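Local coordinates for protein PurR transcriptional regulator (Vibrio parahaemolyticus, PDB 3D8U) that probably regulates transcription by binding cis-regulatory DNA, as a PurR-type member of the LacI family, at residues V123-A128 and A184-H189. Sequence-based numbering, arbitrary orientation.
Sequences VGFIGA and ALVCSH
In Phe125 CG stands anti to the backbone N (chi1 -178°) and chi2 of 91° sets the turn of the ring, whose CD1 lies 3.7 Å from Val186 CB. Val186 CG1, likewise anti to its backbone N (chi1 180°), meets CE1 of that ring. The other branch, Val186 CG2, reaches Val123 CG1 at 3.5 Å, so one valine touches two residues of the facing strand, Val123 and Phe125, two positions apart on the same side of the sheet. Trp142, Leu139 and Leu135 of helix 133-148 pack on this apolar layer. On the reverse side Ile126 CD1 meets Leu185 CG at 4.1 Å, with helices 165-178 and 190-203 over them. Strands 123-128 and 184-187 lie side by side inside a parallel sheet, between strands 156-159 and 212-215, sandwiched between helices in the Rossmann-like C-terminal subdomain of the periplasmic-binding-protein fold. The backbone bonds form a regular parallel ladder: Gly124 N to Ala184 O, Val186 N to Gly124 O, Ile126 N to Val186 O, and Ser188 N to Ile126 O. Past the last rung Ser188 OG accepts the N-H of Ala128, with N to OG 3.2 Å. The same hydroxyl is hydrogen-bonded to ND1 of His189, the N-cap residue of helix 190-203; His189 NE2 in turn is hydrogen-bonded to Glu15 OE2.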
loop_
_atom_site.group_PDB
_atom_site.type_symbol
_atom_site.label_atom_id
_atom_site.label_comp_id
_atom_site.label_asym_id
_atom_site.label_seq_id
_atom_site.Cartn_x
_atom_site.Cartn_y
_atom_site.Cartn_z
ATOM N N VAL B 123 -13.150 -25.355 5.764
ATOM C CA VAL B 123 -12.498 -24.120 5.501
ATOM C C VAL B 123 -11.492 -24.329 4.422
ATOM O O VAL B 123 -10.773 -25.292 4.444
ATOM C CB VAL B 123 -11.736 -23.674 6.761
ATOM C CG1 VAL B 123 -11.264 -22.244 6.612
ATOM C CG2 VAL B 123 -12.607 -23.807 7.980
ATOM N N GLY B 124 -11.446 -23.408 3.476
ATOM C CA GLY B 124 -10.370 -23.367 2.519
ATOM C C GLY B 124 -9.430 -22.260 2.936
ATOM O O GLY B 124 -9.768 -21.407 3.780
ATOM N N PHE B 125 -8.250 -22.259 2.337
ATOM C CA PHE B 125 -7.254 -21.231 2.619
ATOM C C PHE B 125 -6.737 -20.632 1.325
ATOM O O PHE B 125 -6.381 -21.364 0.395
ATOM C CB PHE B 125 -6.089 -21.889 3.360
ATOM C CG PHE B 125 -4.997 -20.950 3.765
ATOM C CD1 PHE B 125 -5.030 -20.322 5.013
ATOM C CD2 PHE B 125 -3.903 -20.733 2.928
ATOM C CE1 PHE B 125 -3.987 -19.475 5.423
ATOM C CE2 PHE B 125 -2.844 -19.875 3.323
ATOM C CZ PHE B 125 -2.890 -19.247 4.568
ATOM N N ILE B 126 -6.644 -19.322 1.261
ATOM C CA ILE B 126 -5.978 -18.733 0.134
ATOM C C ILE B 126 -4.925 -17.785 0.665
ATOM O O ILE B 126 -5.241 -16.892 1.441
ATOM C CB ILE B 126 -6.971 -17.976 -0.748
ATOM C CG1 ILE B 126 -8.033 -18.920 -1.305
ATOM C CG2 ILE B 126 -6.266 -17.341 -1.897
ATOM C CD1 ILE B 126 -9.296 -18.187 -1.752
ATOM N N GLY B 127 -3.679 -17.963 0.245
ATOM C CA GLY B 127 -2.622 -17.015 0.616
ATOM C C GLY B 127 -1.571 -16.723 -0.441
ATOM O O GLY B 127 -1.437 -17.466 -1.415
ATOM N N ALA B 128 -0.810 -15.646 -0.266
ATOM C CA ALA B 128 0.261 -15.371 -1.222
ATOM C C ALA B 128 1.599 -14.997 -0.636
ATOM O O ALA B 128 1.789 -14.962 0.572
ATOM C CB ALA B 128 -0.169 -14.339 -2.200
ATOM N N ALA B 184 -16.207 -21.966 4.344
ATOM C CA ALA B 184 -15.525 -20.765 4.849
ATOM C C ALA B 184 -14.137 -20.562 4.194
ATOM O O ALA B 184 -13.564 -21.508 3.610
ATOM C CB ALA B 184 -15.415 -20.795 6.362
ATOM N N LEU B 185 -13.597 -19.358 4.317
ATOM C CA LEU B 185 -12.292 -19.084 3.773
ATOM C C LEU B 185 -11.363 -18.395 4.751
ATOM O O LEU B 185 -11.783 -17.459 5.448
ATOM C CB LEU B 185 -12.466 -18.173 2.578
ATOM C CG LEU B 185 -12.146 -18.612 1.162
ATOM C CD1 LEU B 185 -12.283 -20.083 1.005
ATOM C CD2 LEU B 185 -13.090 -17.864 0.222
ATOM N N VAL B 186 -10.103 -18.824 4.806
ATOM C CA VAL B 186 -9.091 -18.046 5.527
ATOM C C VAL B 186 -8.239 -17.377 4.471
ATOM O O VAL B 186 -7.633 -18.048 3.659
ATOM C CB VAL B 186 -8.135 -18.909 6.386
ATOM C CG1 VAL B 186 -7.122 -18.032 7.093
ATOM C CG2 VAL B 186 -8.876 -19.745 7.395
ATOM N N CYS B 187 -8.173 -16.067 4.476
ATOM C CA CYS B 187 -7.327 -15.376 3.540
ATOM C C CYS B 187 -6.093 -14.819 4.216
ATOM O O CYS B 187 -6.190 -14.130 5.264
ATOM C CB CYS B 187 -8.094 -14.213 2.961
ATOM S SG CYS B 187 -9.491 -14.785 2.076
ATOM N N SER B 188 -4.942 -15.050 3.595
ATOM C CA SER B 188 -3.708 -14.572 4.163
ATOM C C SER B 188 -3.652 -13.038 4.263
ATOM O O SER B 188 -2.965 -12.498 5.150
ATOM C CB SER B 188 -2.542 -15.059 3.339
ATOM O OG SER B 188 -2.422 -14.267 2.185
ATOM N N HIS B 189 -4.382 -12.364 3.373
ATOM C CA HIS B 189 -4.223 -10.935 3.142
ATOM C C HIS B 189 -5.554 -10.289 2.871
ATOM O O HIS B 189 -6.489 -10.920 2.375
ATOM C CB HIS B 189 -3.400 -10.680 1.884
ATOM C CG HIS B 189 -1.936 -10.797 2.083
ATOM N ND1 HIS B 189 -1.328 -11.979 2.428
ATOM C CD2 HIS B 189 -0.949 -9.883 1.960
ATOM C CE1 HIS B 189 -0.025 -11.787 2.520
ATOM N NE2 HIS B 189 0.233 -10.521 2.245
#